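Local coordinates for superoxide dismutase (Candida albicans, PDB 4GUN), which probably protects the cell from oxidative damage by converting superoxide into hydrogen peroxide and dioxygen at a manganese centre, at residues S9-D14 with K35-Y40; E21-K26 with F188-N193; D30-K35 with A168-E173. The protein carries 2 engineered substitutions. One frame throughout, in Å; residues are numbered along the deposited sequence.

Interaction 1 (S9-D14 with K35-Y40); sequences SLPKID and KHHVAY
Leu10 and Pro11 sit on an irregular N-terminal segment, 9-14, that runs past helix 26-56 of the alpha-hairpin domain; the backbones come nearest at Leu10 and Val38, whose CA atoms lie 6.4 Å apart. Residues 35-40 are helical, with a wider pi-type turn at 35-37, and no hydrogen bond joins the two segments. Side chains carry the contact, chiefly Leu10 and His37. The His37 ring leaves the helix toward the N-terminal segment because CG is anti to the backbone N (chi1 -167°). Leu10 reaches over one face of this imidazole in a CH-pi contact, with CD1 3.9 Å from the ring centroid and displaced toward the CG side of the rim. The other methyl of Leu10, CD2, packs against Val38 CG2 at 3.9 Å, so the leucine fork spans two consecutive helical residues. Both nitrogens of the buried His37 ring are engaged on helix 60-85, ND1 with Trp84 NE1 and NE2 with His77 ND1, which fixes its rotation. The histidine thereby ties the N-terminal segment to both arms of the hairpin. Pro11 meets the far end of the same ring, its CD lying 3.4 Å from His37 CE1 in an oblique approach.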
loop_
_atom_site.group_PDB
_atom_site.type_symbol
_atom_site.label_atom_id
_atom_site.label_comp_id
_atom_site.label_asym_id
_atom_site.label_seq_id
_atom_site.Cartn_x
_atom_site.Cartn_y
_atom_site.Cartn_z
ATOM N N SER A 9 -2.762 8.612 -27.307
ATOM C CA SER A 9 -1.724 9.443 -27.906
ATOM C C SER A 9 -1.437 10.651 -27.047
ATOM O O SER A 9 -2.221 10.980 -26.154
ATOM C CB SER A 9 -2.092 9.815 -29.343
ATOM O OG SER A 9 -3.281 10.580 -29.402
ATOM N N LEU A 10 -0.288 11.279 -27.269
ATOM C CA LEU A 10 0.100 12.464 -26.520
ATOM C C LEU A 10 -0.864 13.601 -26.878
ATOM O O LEU A 10 -1.027 13.862 -28.065
ATOM C CB LEU A 10 1.549 12.856 -26.869
ATOM C CG LEU A 10 2.183 13.980 -26.046
ATOM C CD1 LEU A 10 2.522 13.505 -24.661
ATOM C CD2 LEU A 10 3.458 14.491 -26.730
ATOM N N PRO A 11 -1.539 14.261 -25.900
ATOM C CA PRO A 11 -2.458 15.358 -26.263
ATOM C C PRO A 11 -1.706 16.605 -26.738
ATOM O O PRO A 11 -0.517 16.777 -26.444
ATOM C CB PRO A 11 -3.206 15.634 -24.957
ATOM C CG PRO A 11 -2.198 15.305 -23.885
ATOM C CD PRO A 11 -1.473 14.086 -24.433
ATOM N N LYS A 12 -2.406 17.465 -27.490
ATOM C CA LYS A 12 -1.871 18.731 -27.980
ATOM C C LYS A 12 -1.936 19.711 -26.811
ATOM O O LYS A 12 -2.937 19.716 -26.087
ATOM C CB LYS A 12 -2.723 19.231 -29.162
ATOM N N ILE A 13 -0.869 20.499 -26.589
ATOM C CA ILE A 13 -0.786 21.460 -25.464
ATOM C C ILE A 13 -1.199 22.869 -25.914
ATOM O O ILE A 13 -0.604 23.396 -26.842
ATOM C CB ILE A 13 0.627 21.446 -24.806
ATOM C CG1 ILE A 13 1.190 20.012 -24.605
ATOM C CG2 ILE A 13 0.675 22.281 -23.526
ATOM C CD1 ILE A 13 0.463 19.099 -23.605
ATOM N N ASP A 14 -2.174 23.489 -25.216
ATOM C CA ASP A 14 -2.750 24.811 -25.530
ATOM C C ASP A 14 -1.876 26.032 -25.152
ATOM O O ASP A 14 -2.375 27.163 -25.097
ATOM C CB ASP A 14 -4.169 24.945 -24.928
ATOM C CG ASP A 14 -5.063 23.717 -25.056
ATOM O OD1 ASP A 14 -5.039 23.065 -26.137
ATOM O OD2 ASP A 14 -5.821 23.433 -24.098
ATOM N N LYS A 35 9.157 13.707 -22.729
ATOM C CA LYS A 35 9.827 12.493 -22.250
ATOM C C LYS A 35 8.911 11.753 -21.255
ATOM O O LYS A 35 8.555 10.608 -21.522
ATOM C CB LYS A 35 11.226 12.777 -21.657
ATOM C CG LYS A 35 12.198 13.519 -22.593
ATOM C CD LYS A 35 12.765 12.591 -23.673
ATOM C CE LYS A 35 13.603 13.306 -24.700
ATOM N NZ LYS A 35 14.110 12.370 -25.743
ATOM N N HIS A 36 8.493 12.421 -20.139
ATOM C CA HIS A 36 7.644 11.814 -19.107
ATOM C C HIS A 36 6.256 11.387 -19.548
ATOM O O HIS A 36 5.887 10.224 -19.331
ATOM C CB HIS A 36 7.635 12.610 -17.775
ATOM C CG HIS A 36 8.986 12.726 -17.138
ATOM N ND1 HIS A 36 9.478 11.739 -16.290
ATOM C CD2 HIS A 36 9.924 13.693 -17.271
ATOM C CE1 HIS A 36 10.674 12.156 -15.909
ATOM N NE2 HIS A 36 10.987 13.329 -16.474
ATOM N N HIS A 37 5.461 12.309 -20.102
ATOM C CA HIS A 37 4.111 11.963 -20.567
ATOM C C HIS A 37 4.212 10.952 -21.712
ATOM O O HIS A 37 3.501 9.959 -21.692
ATOM C CB HIS A 37 3.294 13.219 -20.967
ATOM C CG HIS A 37 1.822 12.988 -21.167
ATOM N ND1 HIS A 37 0.920 14.032 -21.076
ATOM C CD2 HIS A 37 1.142 11.851 -21.470
ATOM C CE1 HIS A 37 -0.269 13.500 -21.303
ATOM N NE2 HIS A 37 -0.180 12.190 -21.558
ATOM N N VAL A 38 5.163 11.148 -22.638
ATOM C CA VAL A 38 5.418 10.218 -23.763
ATOM C C VAL A 38 5.675 8.774 -23.261
ATOM O O VAL A 38 5.220 7.816 -23.891
ATOM C CB VAL A 38 6.570 10.758 -24.666
ATOM C CG1 VAL A 38 7.201 9.649 -25.511
ATOM C CG2 VAL A 38 6.079 11.893 -25.560
ATOM N N ALA A 39 6.425 8.626 -22.137
ATOM C CA ALA A 39 6.733 7.319 -21.539
ATOM C C ALA A 39 5.463 6.626 -21.009
ATOM O O ALA A 39 5.325 5.410 -21.153
ATOM C CB ALA A 39 7.777 7.463 -20.435
ATOM N N TYR A 40 4.512 7.392 -20.458
ATOM C CA TYR A 40 3.232 6.814 -20.026
ATOM C C TYR A 40 2.341 6.451 -21.241
ATOM O O TYR A 40 1.638 5.449 -21.178
ATOM C CB TYR A 40 2.481 7.747 -19.059
ATOM C CG TYR A 40 3.272 8.143 -17.832
ATOM C CD1 TYR A 40 3.722 7.183 -16.927
ATOM C CD2 TYR A 40 3.493 9.479 -17.525
ATOM C CE1 TYR A 40 4.436 7.541 -15.789
ATOM C CE2 TYR A 40 4.234 9.852 -16.403
ATOM C CZ TYR A 40 4.688 8.882 -15.528
ATOM O OH TYR A 40 5.408 9.260 -14.420
#

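Interaction 2 (E21-K26 with F188-N193); sequences EPYISK and FKAIWN
Tyr23 and Asn193 make a CH-pi contact in which the asparagine CB stands almost squarely over the ring, 3.5 Å from the Tyr23 centroid and 9° off the ring normal. With CG of Asn193 beside the backbone N and opposite the carbonyl carbon (chi1 -62°), the amide continues over the CE1 side of the phenol, its plane only 19° from that of the ring, and ND2 comes within 3.6 Å of Tyr23 CE1. On the other face of the ring lies Pro22 CD, from the residue that follows a cis peptide bond, so the phenol is held between proline and asparagine.

No hydrogen bond crosses between the two segments. Asn193 ND2 donates to Ala190 O within its own segment over 2.9 Å, from above the carbonyl plane; this folds the amide back onto the backbone of Ala190 and sets it over the tyrosine. The same Ala190 oxygen lies 3.6 Å from Tyr23 CD1.

Apolar packing completes the contact. Ile24 CD1 meets Ile191 CD1 at 3.9 Å, both residues being buried, and Ala190 CB faces Tyr23 CD1 at a looser 4.3 Å.

The loop leading into helix 26-56 is thus joined to segment 188-193 on helix 184-191, uniting the alpha-hairpin and C-terminal domains. Tyr180 of helix 177-180 hydrogen-bonds to Tyr23 O, while the Trp192 side chain packs on helix 115-127.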
loop_
_atom_site.group_PDB
_atom_site.type_symbol
_atom_site.label_atom_id
_atom_site.label_comp_id
_atom_site.label_asym_id
_atom_site.label_seq_id
_atom_site.Cartn_x
_atom_site.Cartn_y
_atom_site.Cartn_z
ATOM N N GLU A 21 6.788 30.462 -17.648
ATOM C CA GLU A 21 7.914 31.163 -16.999
ATOM C C GLU A 21 7.411 32.467 -16.358
ATOM O O GLU A 21 6.495 33.062 -16.925
ATOM C CB GLU A 21 9.022 31.448 -18.034
ATOM C CG GLU A 21 9.797 30.186 -18.367
ATOM C CD GLU A 21 10.877 30.305 -19.420
ATOM O OE1 GLU A 21 11.124 31.427 -19.921
ATOM O OE2 GLU A 21 11.481 29.261 -19.747
ATOM N N PRO A 22 7.904 32.900 -15.164
ATOM C CA PRO A 22 9.012 32.330 -14.375
ATOM C C PRO A 22 8.628 31.231 -13.382
ATOM O O PRO A 22 9.457 30.845 -12.564
ATOM C CB PRO A 22 9.567 33.570 -13.652
ATOM C CG PRO A 22 8.332 34.393 -13.368
ATOM C CD PRO A 22 7.399 34.149 -14.544
ATOM N N TYR A 23 7.376 30.761 -13.424
ATOM C CA TYR A 23 6.822 29.782 -12.482
ATOM C C TYR A 23 7.281 28.343 -12.760
ATOM O O TYR A 23 7.786 27.683 -11.852
ATOM C CB TYR A 23 5.284 29.952 -12.383
ATOM C CG TYR A 23 4.891 31.409 -12.202
ATOM C CD1 TYR A 23 5.250 32.112 -11.051
ATOM C CD2 TYR A 23 4.265 32.112 -13.222
ATOM C CE1 TYR A 23 4.955 33.467 -10.907
ATOM C CE2 TYR A 23 3.969 33.472 -13.091
ATOM C CZ TYR A 23 4.315 34.143 -11.931
ATOM O OH TYR A 23 3.978 35.465 -11.765
ATOM N N ILE A 24 7.156 27.893 -14.019
ATOM C CA ILE A 24 7.611 26.576 -14.499
ATOM C C ILE A 24 8.458 26.841 -15.762
ATOM O O ILE A 24 7.994 27.509 -16.685
ATOM C CB ILE A 24 6.450 25.563 -14.767
ATOM C CG1 ILE A 24 5.447 25.501 -13.569
ATOM C CG2 ILE A 24 7.035 24.168 -15.113
ATOM C CD1 ILE A 24 4.213 24.645 -13.786
ATOM N N SER A 25 9.709 26.363 -15.777
ATOM C CA SER A 25 10.601 26.637 -16.906
ATOM C C SER A 25 10.285 25.822 -18.158
ATOM O O SER A 25 9.673 24.749 -18.062
ATOM C CB SER A 25 12.059 26.444 -16.496
ATOM O OG SER A 25 12.383 25.063 -16.406
ATOM N N LYS A 26 10.745 26.323 -19.334
ATOM C CA LYS A 26 10.617 25.610 -20.612
ATOM C C LYS A 26 11.338 24.257 -20.491
ATOM O O LYS A 26 10.848 23.251 -20.995
ATOM C CB LYS A 26 11.250 26.420 -21.765
ATOM C CG LYS A 26 11.254 25.663 -23.085
ATOM C CD LYS A 26 11.535 26.517 -24.292
ATOM C CE LYS A 26 11.762 25.603 -25.477
ATOM N NZ LYS A 26 12.249 26.350 -26.660
ATOM N N PHE A 188 5.235 24.713 -4.983
ATOM C CA PHE A 188 3.823 24.685 -4.572
ATOM C C PHE A 188 3.213 26.104 -4.506
ATOM O O PHE A 188 2.158 26.344 -5.101
ATOM C CB PHE A 188 3.625 23.902 -3.265
ATOM C CG PHE A 188 3.958 22.433 -3.386
ATOM C CD1 PHE A 188 3.792 21.758 -4.598
ATOM C CD2 PHE A 188 4.434 21.724 -2.296
ATOM C CE1 PHE A 188 4.123 20.409 -4.718
ATOM C CE2 PHE A 188 4.735 20.370 -2.408
ATOM C CZ PHE A 188 4.582 19.722 -3.624
ATOM N N LYS A 189 3.929 27.039 -3.879
ATOM C CA LYS A 189 3.541 28.444 -3.787
ATOM C C LYS A 189 3.422 29.063 -5.207
ATOM O O LYS A 189 2.374 29.600 -5.563
ATOM C CB LYS A 189 4.567 29.206 -2.912
ATOM C CG LYS A 189 4.107 30.590 -2.454
ATOM C CD LYS A 189 5.075 31.229 -1.442
ATOM C CE LYS A 189 4.765 30.905 0.010
ATOM N NZ LYS A 189 3.566 31.635 0.520
ATOM N N ALA A 190 4.465 28.901 -6.028
ATOM C CA ALA A 190 4.559 29.444 -7.380
ATOM C C ALA A 190 3.545 28.971 -8.427
ATOM O O ALA A 190 3.166 29.775 -9.279
ATOM C CB ALA A 190 5.968 29.262 -7.905
ATOM N N ILE A 191 3.157 27.686 -8.415
ATOM C CA ILE A 191 2.267 27.097 -9.437
ATOM C C ILE A 191 0.882 27.755 -9.545
ATOM O O ILE A 191 0.311 27.773 -10.631
ATOM C CB ILE A 191 2.184 25.528 -9.329
ATOM C CG1 ILE A 191 1.641 24.888 -10.652
ATOM C CG2 ILE A 191 1.389 25.076 -8.099
ATOM C CD1 ILE A 191 1.965 23.416 -10.840
ATOM N N TRP A 192 0.335 28.256 -8.426
ATOM C CA TRP A 192 -0.991 28.888 -8.408
ATOM C C TRP A 192 -1.126 30.101 -9.337
ATOM O O TRP A 192 -2.213 30.353 -9.837
ATOM C CB TRP A 192 -1.451 29.179 -6.978
ATOM C CG TRP A 192 -1.582 27.918 -6.183
ATOM C CD1 TRP A 192 -0.675 27.412 -5.301
ATOM C CD2 TRP A 192 -2.620 26.941 -6.299
ATOM N NE1 TRP A 192 -1.120 26.216 -4.797
ATOM C CE2 TRP A 192 -2.304 25.888 -5.411
ATOM C CE3 TRP A 192 -3.820 26.872 -7.036
ATOM C CZ2 TRP A 192 -3.135 24.778 -5.242
ATOM C CZ3 TRP A 192 -4.621 25.746 -6.905
ATOM C CH2 TRP A 192 -4.278 24.712 -6.021
ATOM N N ASN A 193 0.003 30.768 -9.643
ATOM C CA ASN A 193 0.102 31.886 -10.583
ATOM C C ASN A 193 -0.197 31.445 -12.045
ATOM O O ASN A 193 -0.532 32.285 -12.872
ATOM C CB ASN A 193 1.471 32.530 -10.488
ATOM C CG ASN A 193 1.781 33.123 -9.141
ATOM O OD1 ASN A 193 1.245 34.157 -8.758
ATOM N ND2 ASN A 193 2.638 32.466 -8.374
#

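Interaction 3 (D30-K35 with A168-E173); sequences DLHINK and AIDAWE. With MN (manganese (II) ion), chain Q.
His32 and Asp170 account for essentially all the surface buried here, and they meet through a manganese ion rather than by direct bonding. NE2 of His32 binds the metal at 2.2 Å and OD2 of Asp170 at 2.0 Å. These two ligand atoms are 2.9 Å apart without a hydrogen bond between them, since both are directed at the ion. The carboxylate oxygen lies at the edge of the imidazole, in its plane, while the carboxylate as a whole is turned 34° from the ring. The two side chains come from opposite directions, one from helix 26-56 and the other from the end of strand 163-170. In each, CG is anti to the backbone N (chi1 -150° for His32 and -163° for Asp170), which carries the ligand group out from its own backbone to the ion.

Asp170 binds in a monodentate manner: OD1 stays 3.5 Å from the manganese. That second oxygen accepts the backbone N-H of Trp172 at 3.1 Å, closing an Asx turn that fixes the carboxylate, and it receives a weak hydrogen bond from water 1. The water is itself a metal ligand at 2.2 Å, and it lies over one face of the Trp172 ring.

His80 and His174 complete the coordination, and Trp84 meets the His32 ring edge-to-face. Three histidines, one aspartate and a solvent molecule form the five-coordinate site characteristic of iron/manganese superoxide dismutases, built between the alpha-hairpin and C-terminal domains.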
loop_
_atom_site.group_PDB
_atom_site.type_symbol
_atom_site.label_atom_id
_atom_site.label_comp_id
_atom_site.label_asym_id
_atom_site.label_seq_id
_atom_site.Cartn_x
_atom_site.Cartn_y
_atom_site.Cartn_z
ATOM N N ASP A 30 9.505 20.920 -21.389
ATOM C CA ASP A 30 9.932 20.112 -22.545
ATOM C C ASP A 30 10.182 18.637 -22.160
ATOM O O ASP A 30 9.763 17.728 -22.875
ATOM C CB ASP A 30 11.179 20.713 -23.207
ATOM C CG ASP A 30 11.460 20.152 -24.588
ATOM O OD1 ASP A 30 10.567 19.488 -25.154
ATOM O OD2 ASP A 30 12.548 20.416 -25.119
ATOM N N LEU A 31 10.840 18.406 -21.027
ATOM C CA LEU A 31 11.100 17.037 -20.553
ATOM C C LEU A 31 9.817 16.413 -20.050
ATOM O O LEU A 31 9.525 15.246 -20.344
ATOM C CB LEU A 31 12.125 17.046 -19.420
ATOM C CG LEU A 31 13.556 17.336 -19.825
ATOM C CD1 LEU A 31 14.397 17.644 -18.598
ATOM C CD2 LEU A 31 14.152 16.184 -20.646
ATOM N N HIS A 32 9.038 17.217 -19.312
ATOM C CA HIS A 32 7.788 16.779 -18.685
ATOM C C HIS A 32 6.793 16.218 -19.675
ATOM O O HIS A 32 6.309 15.108 -19.481
ATOM C CB HIS A 32 7.181 17.887 -17.805
ATOM C CG HIS A 32 6.386 17.364 -16.635
ATOM N ND1 HIS A 32 5.751 18.220 -15.769
ATOM C CD2 HIS A 32 6.119 16.091 -16.259
ATOM C CE1 HIS A 32 5.138 17.453 -14.885
ATOM N NE2 HIS A 32 5.321 16.165 -15.146
ATOM N N ILE A 33 6.557 16.938 -20.774
ATOM C CA ILE A 33 5.615 16.536 -21.815
ATOM C C ILE A 33 6.209 15.496 -22.778
ATOM O O ILE A 33 5.609 14.432 -22.989
ATOM C CB ILE A 33 5.067 17.792 -22.576
ATOM C CG1 ILE A 33 4.390 18.810 -21.611
ATOM C CG2 ILE A 33 4.114 17.379 -23.735
ATOM C CD1 ILE A 33 4.162 20.202 -22.143
ATOM N N ASN A 34 7.374 15.834 -23.394
ATOM C CA ASN A 34 8.027 15.041 -24.439
ATOM C C ASN A 34 8.846 13.821 -24.017
ATOM O O ASN A 34 9.147 12.963 -24.858
ATOM C CB ASN A 34 8.720 15.950 -25.464
ATOM C CG ASN A 34 7.714 16.897 -26.073
ATOM O OD1 ASN A 34 6.648 16.484 -26.542
ATOM N ND2 ASN A 34 7.952 18.181 -25.959
ATOM N N LYS A 35 9.157 13.707 -22.729
ATOM C CA LYS A 35 9.827 12.493 -22.250
ATOM C C LYS A 35 8.911 11.753 -21.255
ATOM O O LYS A 35 8.555 10.608 -21.522
ATOM C CB LYS A 35 11.226 12.777 -21.657
ATOM C CG LYS A 35 12.198 13.519 -22.593
ATOM C CD LYS A 35 12.765 12.591 -23.673
ATOM C CE LYS A 35 13.603 13.306 -24.700
ATOM N NZ LYS A 35 14.110 12.370 -25.743
ATOM N N ALA A 168 -5.572 19.288 -10.830
ATOM C CA ALA A 168 -4.535 18.284 -10.597
ATOM C C ALA A 168 -3.201 19.027 -10.464
ATOM O O ALA A 168 -2.891 19.901 -11.299
ATOM C CB ALA A 168 -4.484 17.303 -11.755
ATOM N N ILE A 169 -2.482 18.762 -9.360
ATOM C CA ILE A 169 -1.148 19.309 -9.051
ATOM C C ILE A 169 -0.113 18.180 -8.931
ATOM O O ILE A 169 -0.150 17.408 -7.974
ATOM C CB ILE A 169 -1.088 20.227 -7.801
ATOM C CG1 ILE A 169 -2.153 21.364 -7.837
ATOM C CG2 ILE A 169 0.344 20.796 -7.629
ATOM C CD1 ILE A 169 -1.947 22.419 -8.912
ATOM N N ASP A 170 0.836 18.146 -9.862
ATOM C CA ASP A 170 1.930 17.181 -9.888
ATOM C C ASP A 170 2.983 17.522 -8.825
ATOM O O ASP A 170 3.588 18.595 -8.876
ATOM C CB ASP A 170 2.586 17.160 -11.282
ATOM C CG ASP A 170 3.446 15.935 -11.560
ATOM O OD1 ASP A 170 3.619 15.105 -10.648
ATOM O OD2 ASP A 170 3.901 15.785 -12.689
ATOM N N ALA A 171 3.217 16.587 -7.884
ATOM C CA ALA A 171 4.229 16.749 -6.828
ATOM C C ALA A 171 5.460 15.834 -7.050
ATOM O O ALA A 171 6.327 15.798 -6.170
ATOM C CB ALA A 171 3.611 16.487 -5.457
ATOM N N TRP A 172 5.547 15.088 -8.208
ATOM C CA TRP A 172 6.748 14.265 -8.515
ATOM C C TRP A 172 7.968 15.204 -8.610
ATOM O O TRP A 172 7.821 16.340 -9.060
ATOM C CB TRP A 172 6.621 13.503 -9.840
ATOM C CG TRP A 172 5.803 12.240 -9.796
ATOM C CD1 TRP A 172 4.484 12.132 -9.464
ATOM C CD2 TRP A 172 6.202 10.947 -10.289
ATOM N NE1 TRP A 172 4.052 10.839 -9.656
ATOM C CE2 TRP A 172 5.082 10.092 -10.174
ATOM C CE3 TRP A 172 7.408 10.421 -10.805
ATOM C CZ2 TRP A 172 5.142 8.725 -10.508
ATOM C CZ3 TRP A 172 7.465 9.071 -11.137
ATOM C CH2 TRP A 172 6.338 8.243 -11.000
ATOM N N GLU A 173 9.155 14.757 -8.159
ATOM C CA GLU A 173 10.371 15.589 -8.166
ATOM C C GLU A 173 10.722 16.128 -9.559
ATOM O O GLU A 173 11.129 17.273 -9.660
ATOM C CB GLU A 173 11.556 14.863 -7.509
ATOM C CG GLU A 173 11.383 14.665 -6.008
ATOM C CD GLU A 173 12.539 13.959 -5.338
ATOM O OE1 GLU A 173 12.961 12.906 -5.859
ATOM O OE2 GLU A 173 13.047 14.465 -4.313
HETATM MN MN MN Q . 4.835 14.480 -13.888
HETATM O O HOH W 1 4.184 13.024 -12.431
#

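Interaction 3 holds the manganese ion, and the other two contacts lie on different sides of it. Interaction 1 is its neighbour on helix 26-56: their centres are about 10 Å apart, they share Lys35, and His37 N probably hydrogen-bonds to His32 O at 3.0 Å. The side chain of His37 stands about 7 Å from the metal, in the second shell beside His80. Interaction 2 lies about 12 Å from interaction 3 between centres and meets it where Phe188 CZ packs on Ala171 CB at 3.8 Å; its Ile191 side chain is about 10 Å from the manganese. Interactions 2 and 3 both bridge the two domains, whereas interaction 1 remains within the alpha-hairpin domain.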